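Local coordinates for putative alpha-L-fucosidase (Bacteroides thetaiotaomicron VPI-5482, PDB 3GZA), which probably hydrolyses alpha-L-fucosidic linkages as a glycoside hydrolase of family 29, at residues Ala156-Lys159 / Arg160-Lys164. Sequence-based numbering, arbitrary orientation.
Sequences AWYK and RLCEK. With EDO (1,2-ethanediol), chain K.
With chi1 of Tyr158 at -179°, its CG lies trans to the backbone N, while the SG of Cys162 stands opposite its own carbonyl carbon, beside the backbone N (chi1 -69°); together these rotations bring sulfur and ring into a Cys sulfur-aromatic contact, one helical turn apart on helix 148-171 of the TIM-barrel domain. Cys162 SG sits over one face of the Tyr158 ring, displaced toward the rim, 3.6 Å from the ring centroid and 3.3 Å from Tyr158 CZ. The phenol hydroxyl is held by the carbonyl of Ile131, and the side chain of Cys162 also touches Ile131 and Pro193, so this buried flank packs against neighbouring loops. A single methyl of Leu161, CD2, touches both aromatic residues, 4.1 Å from Tyr158 CD1 and 4.2 Å from Trp157 CH2. The helix's i to i+4 backbone hydrogen bonds continue beneath these side chains, with Leu161 N 2.8 Å from Trp157 O.

On the flank facing the second subunit, the bend of Arg160 at chi3 folds its guanidinium back over the preceding turn. One face of this flat group covers the carbonyl oxygen of Ala156, which lies 3.5 Å from its plane and over its centre, while NH2 forms a salt bridge with Glu49 of the second subunit. A methionine here would probably leave that Glu49 without its charged mate and weaken the subunit contact, to which Trp157 adds packing on Pro47 of the second subunit. A 1,2-ethanediol, most likely a crystallisation additive, lies beside this interface and is also hydrogen-bonded to Glu49 of the second subunit. The diol O2 accepts a weak, bent hydrogen bond from Trp157 NE1, whereas Lys164 NZ is hydrogen-bonded to the diol O1 at 2.9 Å.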
ATOM      1  N   ALA A 156       2.380  14.944  -6.824  1.00 24.60           N
ATOM      2  CA  ALA A 156       3.555  15.479  -6.080  1.00 23.77           C
ATOM      3  C   ALA A 156       4.008  14.411  -5.075  1.00 24.00           C
ATOM      4  O   ALA A 156       5.202  14.157  -4.873  1.00 25.94           O
ATOM      5  CB  ALA A 156       3.214  16.775  -5.406  1.00 24.38           C
ATOM      6  N   TRP A 157       3.044  13.811  -4.392  1.00 23.69           N
ATOM      7  CA  TRP A 157       3.316  12.744  -3.422  1.00 23.37           C
ATOM      8  C   TRP A 157       3.942  11.527  -4.073  1.00 23.22           C
ATOM      9  O   TRP A 157       4.923  10.981  -3.564  1.00 23.89           O
ATOM     10  CB  TRP A 157       2.017  12.385  -2.673  1.00 24.08           C
ATOM     11  CG  TRP A 157       2.146  11.111  -1.892  1.00 23.70           C
ATOM     12  CD1 TRP A 157       2.677  10.960  -0.642  1.00 27.61           C
ATOM     13  CD2 TRP A 157       1.741   9.814  -2.309  1.00 28.84           C
ATOM     14  NE1 TRP A 157       2.675   9.642  -0.283  1.00 29.21           N
ATOM     15  CE2 TRP A 157       2.077   8.932  -1.275  1.00 27.87           C
ATOM     16  CE3 TRP A 157       1.115   9.314  -3.452  1.00 27.03           C
ATOM     17  CZ2 TRP A 157       1.801   7.567  -1.352  1.00 31.64           C
ATOM     18  CZ3 TRP A 157       0.851   7.957  -3.505  1.00 30.49           C
ATOM     19  CH2 TRP A 157       1.183   7.134  -2.440  1.00 29.96           C
ATOM     20  N   TYR A 158       3.387  11.092  -5.205  1.00 23.65           N
ATOM     21  CA  TYR A 158       3.885   9.954  -5.902  1.00 23.57           C
ATOM     22  C   TYR A 158       5.332  10.193  -6.369  1.00 23.20           C
ATOM     23  O   TYR A 158       6.185   9.306  -6.267  1.00 24.48           O
ATOM     24  CB  TYR A 158       2.971   9.538  -7.062  1.00 23.28           C
ATOM     25  CG  TYR A 158       3.489   8.325  -7.784  1.00 23.61           C
ATOM     26  CD1 TYR A 158       3.492   7.077  -7.162  1.00 24.47           C
ATOM     27  CD2 TYR A 158       3.963   8.394  -9.107  1.00 23.98           C
ATOM     28  CE1 TYR A 158       3.964   5.929  -7.829  1.00 25.47           C
ATOM     29  CE2 TYR A 158       4.426   7.291  -9.769  1.00 24.12           C
ATOM     30  CZ  TYR A 158       4.438   6.029  -9.134  1.00 25.89           C
ATOM     31  OH  TYR A 158       4.913   4.907  -9.814  1.00 25.15           O
ATOM     32  N   LYS A 159       5.603  11.377  -6.888  1.00 24.14           N
ATOM     33  CA  LYS A 159       6.965  11.693  -7.270  1.00 23.76           C
ATOM     34  C   LYS A 159       7.934  11.534  -6.068  1.00 24.22           C
ATOM     35  O   LYS A 159       9.019  10.981  -6.217  1.00 24.37           O
ATOM     36  CB  LYS A 159       7.034  13.112  -7.845  1.00 25.08           C
ATOM     37  CG  LYS A 159       6.430  13.188  -9.270  1.00 26.60           C
ATOM     38  CD  LYS A 159       6.024  14.557  -9.780  1.00 29.01           C
ATOM     39  CE  LYS A 159       7.126  15.532  -9.834  1.00 30.69           C
ATOM     40  NZ  LYS A 159       6.578  16.812 -10.448  1.00 30.97           N
ATOM     41  N   ARG A 160       7.536  12.042  -4.915  1.00 22.92           N
ATOM     42  CA  ARG A 160       8.380  11.891  -3.721  1.00 23.66           C
ATOM     43  C   ARG A 160       8.503  10.452  -3.333  1.00 24.74           C
ATOM     44  O   ARG A 160       9.560  10.030  -2.885  1.00 25.19           O
ATOM     45  CB  ARG A 160       7.854  12.736  -2.545  1.00 23.79           C
ATOM     46  CG  ARG A 160       8.088  14.254  -2.714  1.00 24.28           C
ATOM     47  CD  ARG A 160       7.681  14.998  -1.472  1.00 24.39           C
ATOM     48  NE  ARG A 160       6.259  14.990  -1.225  1.00 25.27           N
ATOM     49  CZ  ARG A 160       5.399  15.878  -1.740  1.00 26.18           C
ATOM     50  NH1 ARG A 160       5.788  16.872  -2.547  1.00 30.90           N
ATOM     51  NH2 ARG A 160       4.136  15.754  -1.475  1.00 27.26           N
ATOM     52  N   LEU A 161       7.423   9.679  -3.448  1.00 24.66           N
ATOM     53  CA  LEU A 161       7.476   8.254  -3.080  1.00 24.19           C
ATOM     54  C   LEU A 161       8.525   7.572  -3.948  1.00 25.04           C
ATOM     55  O   LEU A 161       9.371   6.783  -3.475  1.00 24.46           O
ATOM     56  CB  LEU A 161       6.119   7.598  -3.297  1.00 25.25           C
ATOM     57  CG  LEU A 161       6.104   6.072  -3.115  1.00 24.92           C
ATOM     58  CD1 LEU A 161       6.393   5.592  -1.655  1.00 28.57           C
ATOM     59  CD2 LEU A 161       4.803   5.449  -3.641  1.00 27.17           C
ATOM     60  N   CYS A 162       8.480   7.879  -5.244  1.00 24.57           N
ATOM     61  CA  CYS A 162       9.428   7.274  -6.182  1.00 25.07           C
ATOM     62  C   CYS A 162      10.846   7.694  -5.884  1.00 24.90           C
ATOM     63  O   CYS A 162      11.781   6.865  -5.898  1.00 24.85           O
ATOM     64  CB  CYS A 162       9.062   7.643  -7.606  1.00 25.76           C
ATOM     65  SG  CYS A 162       7.503   6.852  -8.139  1.00 27.32           S
ATOM     66  N   GLU A 163      11.041   8.970  -5.602  1.00 24.26           N
ATOM     67  CA  GLU A 163      12.358   9.508  -5.190  1.00 24.54           C
ATOM     68  C   GLU A 163      12.862   8.734  -3.956  1.00 25.62           C
ATOM     69  O   GLU A 163      14.044   8.342  -3.886  1.00 25.13           O
ATOM     70  CB  GLU A 163      12.281  11.003  -4.909  1.00 26.65           C
ATOM     71  CG  GLU A 163      12.052  11.817  -6.191  1.00 24.28           C
ATOM     72  CD  GLU A 163      11.547  13.207  -5.989  1.00 29.56           C
ATOM     73  OE1 GLU A 163      11.448  13.654  -4.833  1.00 28.45           O
ATOM     74  OE2 GLU A 163      11.217  13.863  -7.001  1.00 27.75           O
ATOM     75  N   LYS A 164      11.968   8.524  -2.996  1.00 25.82           N
ATOM     76  CA  LYS A 164      12.368   7.788  -1.788  1.00 26.07           C
ATOM     77  C   LYS A 164      12.705   6.320  -2.061  1.00 26.13           C
ATOM     78  O   LYS A 164      13.672   5.809  -1.488  1.00 25.17           O
ATOM     79  CB  LYS A 164      11.320   7.922  -0.700  1.00 26.57           C
ATOM     80  CG  LYS A 164      11.282   9.309  -0.069  1.00 26.40           C
ATOM     81  CD  LYS A 164      10.178   9.377   0.947  1.00 29.49           C
ATOM     82  CE  LYS A 164      10.122  10.681   1.707  1.00 32.98           C
ATOM     83  NZ  LYS A 164       8.939  10.597   2.668  1.00 32.38           N
TER
HETATM   84  C1  EDO K 466       6.175  10.468  -0.283  1.00 17.65           C
HETATM   85  O1  EDO K 466       6.999  11.267   0.654  1.00 23.85           O
HETATM   86  C2  EDO K 466       6.266   9.025   0.301  1.00 22.69           C
HETATM   87  O2  EDO K 466       5.299   8.780   1.282  1.00 25.01           O